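Local coordinates for uncharacterized hypothetical protein (PDB 4EI0) that is of unknown function, an uncharacterized member of the DUF4466 family from the gut bacterium Parabacteroides merdae, rich in antiparallel beta sheet, at residues G33-F38 against Y113-E118. Numbering follows the deposited sequence.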
ATOM      1  N   GLY B  33     -13.788 -17.872 -22.950  1.00 40.98           N
ATOM      2  CA  GLY B  33     -12.466 -17.442 -23.384  1.00 40.11           C
ATOM      3  C   GLY B  33     -12.021 -16.158 -22.713  1.00 44.28           C
ATOM      4  O   GLY B  33     -10.864 -15.874 -22.717  1.00 41.39           O
ATOM      5  N   ASN B  34     -12.924 -15.377 -22.138  1.00 40.39           N
ATOM      6  CA  ASN B  34     -12.542 -14.086 -21.496  1.00 41.05           C
ATOM      7  C   ASN B  34     -12.362 -14.335 -19.982  1.00 39.75           C
ATOM      8  O   ASN B  34     -12.707 -15.374 -19.428  1.00 43.16           O
ATOM      9  CB  ASN B  34     -13.672 -13.017 -21.628  1.00 44.74           C
ATOM     10  CG  ASN B  34     -13.649 -12.259 -22.947  1.00 49.68           C
ATOM     11  OD1 ASN B  34     -12.811 -12.494 -23.765  1.00 42.94           O
ATOM     12  ND2 ASN B  34     -14.616 -11.347 -23.143  1.00 55.15           N
ATOM     13  N   GLU B  35     -11.849 -13.345 -19.317  1.00 42.83           N
ATOM     14  CA  GLU B  35     -11.655 -13.448 -17.885  1.00 45.92           C
ATOM     15  C   GLU B  35     -12.765 -12.759 -17.094  1.00 38.28           C
ATOM     16  O   GLU B  35     -13.387 -11.804 -17.581  1.00 42.74           O
ATOM     17  CB  GLU B  35     -10.265 -12.907 -17.555  1.00 46.46           C
ATOM     18  CG  GLU B  35     -10.079 -11.442 -17.800  1.00 67.51           C
ATOM     19  CD  GLU B  35      -8.609 -11.010 -17.862  1.00 66.15           C
ATOM     20  OE1 GLU B  35      -7.682 -11.795 -18.206  1.00 56.56           O
ATOM     21  OE2 GLU B  35      -8.396  -9.839 -17.533  1.00 66.19           O
ATOM     22  N   ILE B  36     -13.041 -13.268 -15.891  1.00 39.12           N
ATOM     23  CA  ILE B  36     -13.782 -12.536 -14.860  1.00 40.48           C
ATOM     24  C   ILE B  36     -12.723 -12.261 -13.776  1.00 37.93           C
ATOM     25  O   ILE B  36     -12.027 -13.178 -13.285  1.00 40.03           O
ATOM     26  CB  ILE B  36     -14.935 -13.322 -14.226  1.00 44.61           C
ATOM     27  CG1 ILE B  36     -15.791 -13.953 -15.307  1.00 54.07           C
ATOM     28  CG2 ILE B  36     -15.752 -12.437 -13.293  1.00 42.49           C
ATOM     29  CD1 ILE B  36     -17.037 -14.628 -14.784  1.00 43.69           C
ATOM     30  N   GLU B  37     -12.569 -10.988 -13.472  1.00 42.72           N
ATOM     31  CA  GLU B  37     -11.526 -10.505 -12.579  1.00 42.40           C
ATOM     32  C   GLU B  37     -12.100 -10.068 -11.247  1.00 42.94           C
ATOM     33  O   GLU B  37     -13.110  -9.348 -11.209  1.00 41.71           O
ATOM     34  CB  GLU B  37     -10.861  -9.312 -13.199  1.00 39.58           C
ATOM     35  CG  GLU B  37      -9.672  -8.811 -12.397  1.00 51.82           C
ATOM     36  CD  GLU B  37      -9.061  -7.562 -12.985  1.00 64.41           C
ATOM     37  OE1 GLU B  37      -9.259  -7.289 -14.190  1.00 56.44           O
ATOM     38  OE2 GLU B  37      -8.376  -6.852 -12.238  1.00 66.19           O
ATOM     39  N   PHE B  38     -11.435 -10.483 -10.175  1.00 44.89           N
ATOM     40  CA  PHE B  38     -11.871 -10.214  -8.804  1.00 41.98           C
ATOM     41  C   PHE B  38     -10.685  -9.580  -8.026  1.00 44.11           C
ATOM     42  O   PHE B  38      -9.524  -9.870  -8.327  1.00 40.87           O
ATOM     43  CB  PHE B  38     -12.321 -11.504  -8.111  1.00 43.07           C
ATOM     44  CG  PHE B  38     -13.558 -12.137  -8.686  1.00 38.08           C
ATOM     45  CD1 PHE B  38     -13.477 -12.981  -9.763  1.00 43.14           C
ATOM     46  CD2 PHE B  38     -14.788 -11.858  -8.161  1.00 45.92           C
ATOM     47  CE1 PHE B  38     -14.617 -13.558 -10.291  1.00 40.64           C
ATOM     48  CE2 PHE B  38     -15.938 -12.416  -8.691  1.00 48.45           C
ATOM     49  CZ  PHE B  38     -15.849 -13.274  -9.755  1.00 42.26           C
ATOM     50  N   TYR B 113      -8.068 -14.084 -11.560  1.00 33.93           N
ATOM     51  CA  TYR B 113      -8.538 -14.108 -12.931  1.00 39.93           C
ATOM     52  C   TYR B 113      -9.083 -15.496 -13.244  1.00 39.32           C
ATOM     53  O   TYR B 113      -8.349 -16.480 -13.212  1.00 42.15           O
ATOM     54  CB  TYR B 113      -7.376 -13.764 -13.856  1.00 41.42           C
ATOM     55  CG  TYR B 113      -6.874 -12.364 -13.648  1.00 45.96           C
ATOM     56  CD1 TYR B 113      -7.422 -11.296 -14.342  1.00 47.35           C
ATOM     57  CD2 TYR B 113      -5.847 -12.108 -12.767  1.00 45.20           C
ATOM     58  CE1 TYR B 113      -6.951 -10.013 -14.165  1.00 45.12           C
ATOM     59  CE2 TYR B 113      -5.366 -10.835 -12.575  1.00 47.33           C
ATOM     60  CZ  TYR B 113      -5.921  -9.798 -13.272  1.00 51.35           C
ATOM     61  OH  TYR B 113      -5.458  -8.572 -13.031  1.00 50.87           O
ATOM     62  N   TYR B 114     -10.394 -15.584 -13.463  1.00 39.29           N
ATOM     63  CA  TYR B 114     -11.035 -16.807 -13.860  1.00 36.33           C
ATOM     64  C   TYR B 114     -11.182 -16.741 -15.374  1.00 40.34           C
ATOM     65  O   TYR B 114     -11.833 -15.822 -15.878  1.00 35.58           O
ATOM     66  CB  TYR B 114     -12.400 -16.906 -13.237  1.00 39.13           C
ATOM     67  CG  TYR B 114     -13.231 -18.073 -13.642  1.00 38.74           C
ATOM     68  CD1 TYR B 114     -13.019 -19.315 -13.083  1.00 46.23           C
ATOM     69  CD2 TYR B 114     -14.294 -17.941 -14.527  1.00 42.28           C
ATOM     70  CE1 TYR B 114     -13.825 -20.409 -13.396  1.00 40.29           C
ATOM     71  CE2 TYR B 114     -15.117 -19.036 -14.848  1.00 39.99           C
ATOM     72  CZ  TYR B 114     -14.870 -20.260 -14.306  1.00 39.96           C
ATOM     73  OH  TYR B 114     -15.638 -21.335 -14.590  1.00 41.74           O
ATOM     74  N   ILE B 115     -10.605 -17.707 -16.098  1.00 37.58           N
ATOM     75  CA  ILE B 115     -10.760 -17.743 -17.571  1.00 41.40           C
ATOM     76  C   ILE B 115     -11.973 -18.654 -17.821  1.00 41.31           C
ATOM     77  O   ILE B 115     -11.974 -19.795 -17.423  1.00 42.25           O
ATOM     78  CB  ILE B 115      -9.513 -18.238 -18.296  1.00 38.24           C
ATOM     79  CG1 ILE B 115      -8.258 -17.454 -17.897  1.00 36.31           C
ATOM     80  CG2 ILE B 115      -9.676 -18.067 -19.816  1.00 42.18           C
ATOM     81  CD1 ILE B 115      -8.319 -15.959 -18.171  1.00 47.28           C
ATOM     82  N   ILE B 116     -13.023 -18.100 -18.439  1.00 40.79           N
ATOM     83  CA  ILE B 116     -14.321 -18.748 -18.626  1.00 38.88           C
ATOM     84  C   ILE B 116     -14.152 -19.914 -19.569  1.00 38.49           C
ATOM     85  O   ILE B 116     -13.658 -19.728 -20.669  1.00 37.07           O
ATOM     86  CB  ILE B 116     -15.405 -17.709 -19.135  1.00 37.01           C
ATOM     87  CG1 ILE B 116     -15.559 -16.556 -18.150  1.00 42.64           C
ATOM     88  CG2 ILE B 116     -16.745 -18.336 -19.356  1.00 31.60           C
ATOM     89  CD1 ILE B 116     -16.255 -15.320 -18.683  1.00 40.42           C
ATOM     90  N   PRO B 117     -14.503 -21.155 -19.120  1.00 35.92           N
ATOM     91  CA  PRO B 117     -14.222 -22.342 -19.944  1.00 39.53           C
ATOM     92  C   PRO B 117     -15.441 -22.640 -20.810  1.00 43.67           C
ATOM     93  O   PRO B 117     -16.542 -22.210 -20.466  1.00 36.70           O
ATOM     94  CB  PRO B 117     -14.067 -23.436 -18.908  1.00 42.85           C
ATOM     95  CG  PRO B 117     -15.115 -23.053 -17.866  1.00 37.79           C
ATOM     96  CD  PRO B 117     -15.014 -21.559 -17.787  1.00 40.36           C
ATOM     97  N   GLU B 118     -15.236 -23.357 -21.914  1.00 42.50           N
ATOM     98  CA  GLU B 118     -16.336 -23.802 -22.792  1.00 39.22           C
ATOM     99  C   GLU B 118     -17.463 -24.460 -22.010  1.00 49.53           C
ATOM    100  O   GLU B 118     -18.629 -24.238 -22.300  1.00 43.17           O
ATOM    101  CB  GLU B 118     -15.800 -24.772 -23.858  1.00 44.98           C
ATOM    102  CG  GLU B 118     -16.867 -25.374 -24.789  1.00 43.54           C
ATOM    103  CD  GLU B 118     -17.644 -24.288 -25.538  1.00 48.94           C
ATOM    104  OE1 GLU B 118     -17.070 -23.249 -25.884  1.00 52.06           O
ATOM    105  OE2 GLU B 118     -18.841 -24.442 -25.745  1.00 58.32           O
TER
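The ring of Tyr113 lies alongside the extended side chains of Glu37 and Glu35 on one side of the sheet. Glu37 CD comes within 3.4 Å of Tyr113 CE1, its carboxylate plane turned 37° from the ring; Glu35 OE2 approaches Tyr113 CD1 obliquely at 3.6 Å. Tyr67 meets the Tyr113 ring with its own nearly parallel. CG of Glu37 stands anti to the backbone N (chi1 -175°), and OE2 forms a salt bridge to Arg23. An alanine in place of Glu37 would probably leave Arg23 without this carboxylate and Tyr113 CE1 without the packing of CG and CD. On the opposite face, Ile36, beside Tyr114, crosses Ile116 from the following loop at about a right angle, Ile36 CG1 lying 3.7 Å from Ile116 CD1, while Phe127 meets the buried Tyr114 ring edge-to-face.

Antiparallel strands 35-43 and 107-115 are joined by paired hydrogen bonds, Ile36 N to Tyr114 O (2.8 Å) and Tyr114 N to Ile36 O (2.9 Å). The pairing outlasts the strands: Ile116 N donates a nearly straight hydrogen bond (178°) to Asn34 O, and Gly33 N one to Ile116 O. These inner strands thus combine a buried, largely apolar face with a partly exposed one, where charge bordering an aromatic ring is probably tempered by Arg23.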